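Long-range contact in DUF1955 domain-containing protein (Sulfolobus tokodaii, PDB 1WY6), which is of unknown function but folds as an archaeal helical repeat protein, an architecture often used for binding other proteins: residues Gln75-Val85 / Lys106-Ile117. Numbering follows the deposited sequence.
Sequences QNLKSVVECGV and KRDKLEEIGREI
Lys-78 NZ is gripped by two partners: it gives a hydrogen bond of 2.6 Å to Glu-112 OE1, part of a salt bridge, and another to a water at 2.6 Å from NZ. Glu-112 OE1 takes the lysine N-H on its anti lone pair, and the water in turn donates to Glu-116 OE2. Glu-82 OE2, 3.9 Å from the same Lys-78 NZ, adds a long ion pair from within the lysine's own helix. With CG anti to the backbone N (chi1 -179°) and the chain fully extended, the lysine reaches across the gap between the helices, its methylenes passing Ile-113 in the opposite direction and crossing Lys-109 at about a right angle, CD to CD 3.8 Å. Replacing Lys-78 by an alanine would probably leave Glu-112 OE1 without its salt-bridge partner and the water without the ammonium that holds it. The carboxylates of Glu-82 and Glu-116 lie nearly coplanar, 16° apart, with Glu-82 OE2 and Glu-116 OE2 2.5 Å from each other and their OE1 atoms similarly close, so one of the two acids is probably protonated. Segments 78-85 and 107-117 run nearly parallel, at 16° and 10.6 Å between axes, with helix 92-103 between them in sequence and packed against both through Leu-77, Val-80 and Leu-110; this is the side-by-side stacking of a helical repeat protein. Below the charged groups the contact turns apolar. Ile-113 CD1 sits 4.0 Å from Val-81 CG1, while one turn on, Ile-117 CG2 faces the cleft between the two methyls of Val-85, 3.8 Å from CG1. Helix 125-137 continues the packing beyond Ile-113 and Ile-117, and on the other flank the Cys-83 to Cys-55 disulfide ties helix 78-86 to helix 55-65.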
ATOM      1  N   GLN A  75       0.510   1.656  10.825  1.00 15.21           N
ATOM      2  CA  GLN A  75       1.609   0.706  10.988  1.00 16.50           C
ATOM      3  C   GLN A  75       1.423  -0.538  10.114  1.00 16.56           C
ATOM      4  O   GLN A  75       2.322  -1.377  10.012  1.00 15.34           O
ATOM      5  CB  GLN A  75       1.708   0.276  12.457  1.00 17.77           C
ATOM      6  CG  GLN A  75       1.740   1.437  13.434  1.00 22.19           C
ATOM      7  CD  GLN A  75       3.004   2.261  13.325  1.00 27.85           C
ATOM      8  OE1 GLN A  75       3.013   3.447  13.657  1.00 42.08           O
ATOM      9  NE2 GLN A  75       4.084   1.638  12.872  1.00 26.20           N
ATOM     10  N   ASN A  76       0.254  -0.645   9.491  1.00 15.53           N
ATOM     11  CA  ASN A  76      -0.084  -1.785   8.637  1.00 17.37           C
ATOM     12  C   ASN A  76      -0.093  -1.459   7.143  1.00 16.15           C
ATOM     13  O   ASN A  76      -0.853  -2.067   6.383  1.00 17.23           O
ATOM     14  CB  ASN A  76      -1.462  -2.342   9.029  1.00 16.45           C
ATOM     15  CG  ASN A  76      -2.580  -1.293   8.936  1.00 17.67           C
ATOM     16  OD1 ASN A  76      -3.762  -1.619   9.063  1.00 17.73           O
ATOM     17  ND2 ASN A  76      -2.208  -0.035   8.724  1.00 13.48           N
ATOM     18  N   LEU A  77       0.746  -0.514   6.719  1.00 11.83           N
ATOM     19  CA  LEU A  77       0.780  -0.142   5.314  1.00  9.85           C
ATOM     20  C   LEU A  77       1.258  -1.250   4.382  1.00  7.64           C
ATOM     21  O   LEU A  77       1.233  -1.098   3.163  1.00  9.64           O
ATOM     22  CB  LEU A  77       1.588   1.143   5.102  1.00  8.98           C
ATOM     23  CG  LEU A  77       0.935   2.385   5.723  1.00 10.57           C
ATOM     24  CD1 LEU A  77       1.558   3.630   5.115  1.00 13.92           C
ATOM     25  CD2 LEU A  77      -0.578   2.384   5.465  1.00  9.36           C
ATOM     26  N   LYS A  78       1.667  -2.378   4.950  1.00 12.44           N
ATOM     27  CA  LYS A  78       2.063  -3.498   4.114  1.00 11.88           C
ATOM     28  C   LYS A  78       0.789  -3.974   3.407  1.00 12.25           C
ATOM     29  O   LYS A  78       0.845  -4.581   2.338  1.00 12.92           O
ATOM     30  CB  LYS A  78       2.642  -4.639   4.949  1.00 13.17           C
ATOM     31  CG  LYS A  78       3.101  -5.818   4.096  1.00 12.06           C
ATOM     32  CD  LYS A  78       3.373  -7.071   4.931  1.00 19.68           C
ATOM     33  CE  LYS A  78       3.649  -8.264   4.031  1.00 17.46           C
ATOM     34  NZ  LYS A  78       3.878  -9.518   4.799  1.00 17.12           N
ATOM     35  N   SER A  79      -0.362  -3.685   4.016  1.00 12.58           N
ATOM     36  CA  SER A  79      -1.663  -4.063   3.456  1.00 13.59           C
ATOM     37  C   SER A  79      -1.898  -3.378   2.105  1.00 10.82           C
ATOM     38  O   SER A  79      -2.535  -3.935   1.206  1.00  8.67           O
ATOM     39  CB  SER A  79      -2.795  -3.656   4.414  1.00 16.95           C
ATOM     40  OG  SER A  79      -2.606  -4.185   5.718  1.00 21.35           O
ATOM     41  N   VAL A  80      -1.402  -2.155   1.973  1.00 10.71           N
ATOM     42  CA  VAL A  80      -1.578  -1.411   0.732  1.00 10.76           C
ATOM     43  C   VAL A  80      -0.694  -1.982  -0.373  1.00 11.50           C
ATOM     44  O   VAL A  80      -1.126  -2.121  -1.510  1.00 11.71           O
ATOM     45  CB  VAL A  80      -1.275   0.097   0.936  1.00  9.52           C
ATOM     46  CG1 VAL A  80      -1.302   0.829  -0.405  1.00 12.82           C
ATOM     47  CG2 VAL A  80      -2.305   0.691   1.877  1.00 11.40           C
ATOM     48  N   VAL A  81       0.542  -2.323  -0.028  1.00 13.58           N
ATOM     49  CA  VAL A  81       1.466  -2.902  -0.993  1.00 12.34           C
ATOM     50  C   VAL A  81       0.931  -4.268  -1.441  1.00 13.94           C
ATOM     51  O   VAL A  81       1.023  -4.627  -2.619  1.00  9.19           O
ATOM     52  CB  VAL A  81       2.858  -3.102  -0.377  1.00 11.93           C
ATOM     53  CG1 VAL A  81       3.824  -3.594  -1.446  1.00 15.17           C
ATOM     54  CG2 VAL A  81       3.343  -1.802   0.252  1.00  6.13           C
ATOM     55  N   GLU A  82       0.384  -5.021  -0.488  1.00 11.53           N
ATOM     56  CA  GLU A  82      -0.186  -6.341  -0.760  1.00 13.07           C
ATOM     57  C   GLU A  82      -1.268  -6.257  -1.827  1.00 12.02           C
ATOM     58  O   GLU A  82      -1.359  -7.127  -2.690  1.00 10.78           O
ATOM     59  CB  GLU A  82      -0.800  -6.943   0.507  1.00 12.85           C
ATOM     60  CG  GLU A  82       0.188  -7.541   1.488  1.00 23.51           C
ATOM     61  CD  GLU A  82       0.936  -8.746   0.924  1.00 37.96           C
ATOM     62  OE1 GLU A  82       0.411  -9.403  -0.009  1.00 34.50           O
ATOM     63  OE2 GLU A  82       2.044  -9.047   1.426  1.00 38.36           O
ATOM     64  N   CYS A  83      -2.112  -5.230  -1.754  1.00 14.81           N
ATOM     65  CA  CYS A  83      -3.161  -5.069  -2.757  1.00 13.47           C
ATOM     66  C   CYS A  83      -2.536  -4.679  -4.091  1.00 14.36           C
ATOM     67  O   CYS A  83      -3.082  -4.959  -5.151  1.00 12.60           O
ATOM     68  CB  CYS A  83      -4.180  -4.026  -2.313  1.00 15.66           C
ATOM     69  SG  CYS A  83      -5.398  -4.679  -1.128  1.00 14.13           S
ATOM     70  N   GLY A  84      -1.383  -4.027  -4.037  1.00 17.17           N
ATOM     71  CA  GLY A  84      -0.707  -3.677  -5.270  1.00 16.92           C
ATOM     72  C   GLY A  84      -0.265  -4.973  -5.932  1.00 18.79           C
ATOM     73  O   GLY A  84      -0.449  -5.167  -7.134  1.00 20.25           O
ATOM     74  N   VAL A  85       0.302  -5.877  -5.137  1.00 20.64           N
ATOM     75  CA  VAL A  85       0.766  -7.166  -5.650  1.00 22.29           C
ATOM     76  C   VAL A  85      -0.385  -8.075  -6.089  1.00 22.96           C
ATOM     77  O   VAL A  85      -0.320  -8.686  -7.150  1.00 23.92           O
ATOM     78  CB  VAL A  85       1.632  -7.916  -4.598  1.00 23.54           C
ATOM     79  CG1 VAL A  85       2.040  -9.301  -5.128  1.00 22.75           C
ATOM     80  CG2 VAL A  85       2.884  -7.102  -4.287  1.00 22.32           C
ATOM     81  N   LYS A 106      10.564  -0.252   8.434  1.00 19.15           N
ATOM     82  CA  LYS A 106       9.943  -1.572   8.487  1.00 19.82           C
ATOM     83  C   LYS A 106      10.512  -2.495   7.421  1.00 18.88           C
ATOM     84  O   LYS A 106       9.819  -2.918   6.491  1.00 17.08           O
ATOM     85  CB  LYS A 106       8.423  -1.450   8.343  1.00 19.94           C
ATOM     86  CG  LYS A 106       7.758  -0.836   9.564  1.00 20.58           C
ATOM     87  CD  LYS A 106       6.251  -0.750   9.415  1.00 18.83           C
ATOM     88  CE  LYS A 106       5.628  -0.083  10.644  1.00 18.71           C
ATOM     89  NZ  LYS A 106       5.779  -0.894  11.876  1.00 20.33           N
ATOM     90  N   ARG A 107      11.794  -2.790   7.583  1.00 19.46           N
ATOM     91  CA  ARG A 107      12.549  -3.652   6.687  1.00 20.86           C
ATOM     92  C   ARG A 107      11.918  -5.031   6.635  1.00 19.84           C
ATOM     93  O   ARG A 107      11.908  -5.685   5.592  1.00 19.37           O
ATOM     94  CB  ARG A 107      13.990  -3.755   7.191  1.00 20.03           C
ATOM     95  CG  ARG A 107      14.868  -4.774   6.472  1.00 26.91           C
ATOM     96  CD  ARG A 107      16.270  -4.752   7.074  1.00 31.12           C
ATOM     97  NE  ARG A 107      17.187  -5.716   6.471  1.00 33.21           N
ATOM     98  CZ  ARG A 107      17.529  -5.723   5.188  1.00 41.05           C
ATOM     99  NH1 ARG A 107      17.022  -4.815   4.364  1.00 49.47           N
ATOM    100  NH2 ARG A 107      18.392  -6.622   4.734  1.00 39.19           N
ATOM    101  N   ASP A 108      11.392  -5.462   7.776  1.00 20.84           N
ATOM    102  CA  ASP A 108      10.747  -6.762   7.897  1.00 23.29           C
ATOM    103  C   ASP A 108       9.571  -6.897   6.935  1.00 21.26           C
ATOM    104  O   ASP A 108       9.455  -7.899   6.242  1.00 23.22           O
ATOM    105  CB  ASP A 108      10.282  -6.982   9.347  1.00 24.00           C
ATOM    106  CG  ASP A 108       9.262  -5.945   9.810  1.00 27.89           C
ATOM    107  OD1 ASP A 108       9.353  -4.774   9.387  1.00 31.89           O
ATOM    108  OD2 ASP A 108       8.379  -6.300  10.620  1.00 35.17           O
ATOM    109  N   LYS A 109       8.705  -5.888   6.897  1.00 19.94           N
ATOM    110  CA  LYS A 109       7.540  -5.904   6.012  1.00 17.29           C
ATOM    111  C   LYS A 109       7.977  -5.906   4.543  1.00 14.88           C
ATOM    112  O   LYS A 109       7.463  -6.678   3.738  1.00 12.64           O
ATOM    113  CB  LYS A 109       6.641  -4.696   6.308  1.00 15.46           C
ATOM    114  CG  LYS A 109       6.114  -4.658   7.750  1.00 20.01           C
ATOM    115  CD  LYS A 109       5.244  -5.882   8.050  1.00 22.30           C
ATOM    116  CE  LYS A 109       4.984  -6.065   9.541  1.00 30.96           C
ATOM    117  NZ  LYS A 109       4.205  -4.952  10.130  1.00 34.13           N
ATOM    118  N   LEU A 110       8.936  -5.051   4.201  1.00 14.41           N
ATOM    119  CA  LEU A 110       9.452  -4.987   2.828  1.00 14.52           C
ATOM    120  C   LEU A 110      10.052  -6.325   2.372  1.00 13.14           C
ATOM    121  O   LEU A 110       9.894  -6.714   1.211  1.00 15.90           O
ATOM    122  CB  LEU A 110      10.507  -3.878   2.714  1.00 14.49           C
ATOM    123  CG  LEU A 110       9.969  -2.457   2.907  1.00 12.17           C
ATOM    124  CD1 LEU A 110      11.119  -1.463   2.999  1.00 12.22           C
ATOM    125  CD2 LEU A 110       9.034  -2.112   1.745  1.00 18.01           C
ATOM    126  N   GLU A 111      10.738  -7.025   3.278  1.00 14.65           N
ATOM    127  CA  GLU A 111      11.336  -8.324   2.938  1.00 17.04           C
ATOM    128  C   GLU A 111      10.265  -9.389   2.717  1.00 15.34           C
ATOM    129  O   GLU A 111      10.390 -10.233   1.828  1.00 14.28           O
ATOM    130  CB  GLU A 111      12.288  -8.795   4.036  1.00 17.66           C
ATOM    131  CG  GLU A 111      13.485  -7.897   4.231  1.00 23.03           C
ATOM    132  CD  GLU A 111      14.611  -8.608   4.954  1.00 26.15           C
ATOM    133  OE1 GLU A 111      15.547  -7.922   5.420  1.00 31.20           O
ATOM    134  OE2 GLU A 111      14.560  -9.859   5.045  1.00 31.85           O
ATOM    135  N   GLU A 112       9.221  -9.353   3.536  1.00 13.39           N
ATOM    136  CA  GLU A 112       8.110 -10.289   3.387  1.00 14.33           C
ATOM    137  C   GLU A 112       7.507 -10.130   1.981  1.00 14.46           C
ATOM    138  O   GLU A 112       7.285 -11.109   1.272  1.00 13.56           O
ATOM    139  CB  GLU A 112       7.061 -10.012   4.468  1.00 13.85           C
ATOM    140  CG  GLU A 112       7.530 -10.429   5.857  1.00 15.51           C
ATOM    141  CD  GLU A 112       6.763  -9.747   6.974  1.00 17.26           C
ATOM    142  OE1 GLU A 112       5.634  -9.278   6.714  1.00 14.27           O
ATOM    143  OE2 GLU A 112       7.288  -9.686   8.112  1.00 15.47           O
ATOM    144  N   ILE A 113       7.252  -8.889   1.576  1.00  8.99           N
ATOM    145  CA  ILE A 113       6.711  -8.635   0.238  1.00  8.99           C
ATOM    146  C   ILE A 113       7.695  -9.177  -0.807  1.00  8.99           C
ATOM    147  O   ILE A 113       7.300  -9.804  -1.793  1.00 14.13           O
ATOM    148  CB  ILE A 113       6.527  -7.122  -0.019  1.00  8.99           C
ATOM    149  CG1 ILE A 113       5.343  -6.587   0.785  1.00  8.99           C
ATOM    150  CG2 ILE A 113       6.314  -6.870  -1.503  1.00  8.99           C
ATOM    151  CD1 ILE A 113       3.994  -7.131   0.314  1.00  8.99           C
ATOM    152  N   GLY A 114       8.979  -8.927  -0.575  1.00 18.10           N
ATOM    153  CA  GLY A 114       9.999  -9.385  -1.497  1.00 17.71           C
ATOM    154  C   GLY A 114       9.987 -10.883  -1.736  1.00 18.43           C
ATOM    155  O   GLY A 114      10.089 -11.329  -2.877  1.00 15.73           O
ATOM    156  N   ARG A 115       9.872 -11.663  -0.664  1.00 18.28           N
ATOM    157  CA  ARG A 115       9.853 -13.120  -0.777  1.00 21.66           C
ATOM    158  C   ARG A 115       8.583 -13.582  -1.474  1.00 22.62           C
ATOM    159  O   ARG A 115       8.610 -14.456  -2.343  1.00 20.34           O
ATOM    160  CB  ARG A 115       9.930 -13.765   0.608  1.00 21.76           C
ATOM    161  CG  ARG A 115      11.134 -13.339   1.417  1.00 25.87           C
ATOM    162  CD  ARG A 115      11.241 -14.120   2.728  1.00 28.50           C
ATOM    163  NE  ARG A 115      12.114 -13.438   3.679  1.00 28.28           N
ATOM    164  CZ  ARG A 115      11.692 -12.593   4.615  1.00 29.84           C
ATOM    165  NH1 ARG A 115      10.400 -12.327   4.739  1.00 34.17           N
ATOM    166  NH2 ARG A 115      12.563 -12.007   5.425  1.00 35.74           N
ATOM    167  N   GLU A 116       7.470 -12.983  -1.070  1.00 23.21           N
ATOM    168  CA  GLU A 116       6.157 -13.290  -1.615  1.00 23.38           C
ATOM    169  C   GLU A 116       6.075 -13.133  -3.137  1.00 24.88           C
ATOM    170  O   GLU A 116       5.471 -13.964  -3.819  1.00 25.06           O
ATOM    171  CB  GLU A 116       5.127 -12.389  -0.938  1.00 24.23           C
ATOM    172  CG  GLU A 116       3.741 -12.419  -1.531  1.00 26.89           C
ATOM    173  CD  GLU A 116       2.795 -11.518  -0.758  1.00 29.25           C
ATOM    174  OE1 GLU A 116       1.645 -11.323  -1.205  1.00 43.62           O
ATOM    175  OE2 GLU A 116       3.213 -11.009   0.304  1.00 29.71           O
ATOM    176  N   ILE A 117       6.674 -12.076  -3.675  1.00 24.16           N
ATOM    177  CA  ILE A 117       6.625 -11.866  -5.119  1.00 25.29           C
ATOM    178  C   ILE A 117       7.565 -12.807  -5.879  1.00 26.73           C
ATOM    179  O   ILE A 117       7.440 -12.969  -7.095  1.00 25.99           O
ATOM    180  CB  ILE A 117       6.938 -10.395  -5.498  1.00 25.84           C
ATOM    181  CG1 ILE A 117       8.289  -9.972  -4.921  1.00 29.48           C
ATOM    182  CG2 ILE A 117       5.828  -9.481  -4.990  1.00 28.64           C
ATOM    183  CD1 ILE A 117       8.629  -8.507  -5.171  1.00 32.85           C
TER
HETATM  184  O   HOH W   1       4.074 -11.082   2.767  1.00 25.84           O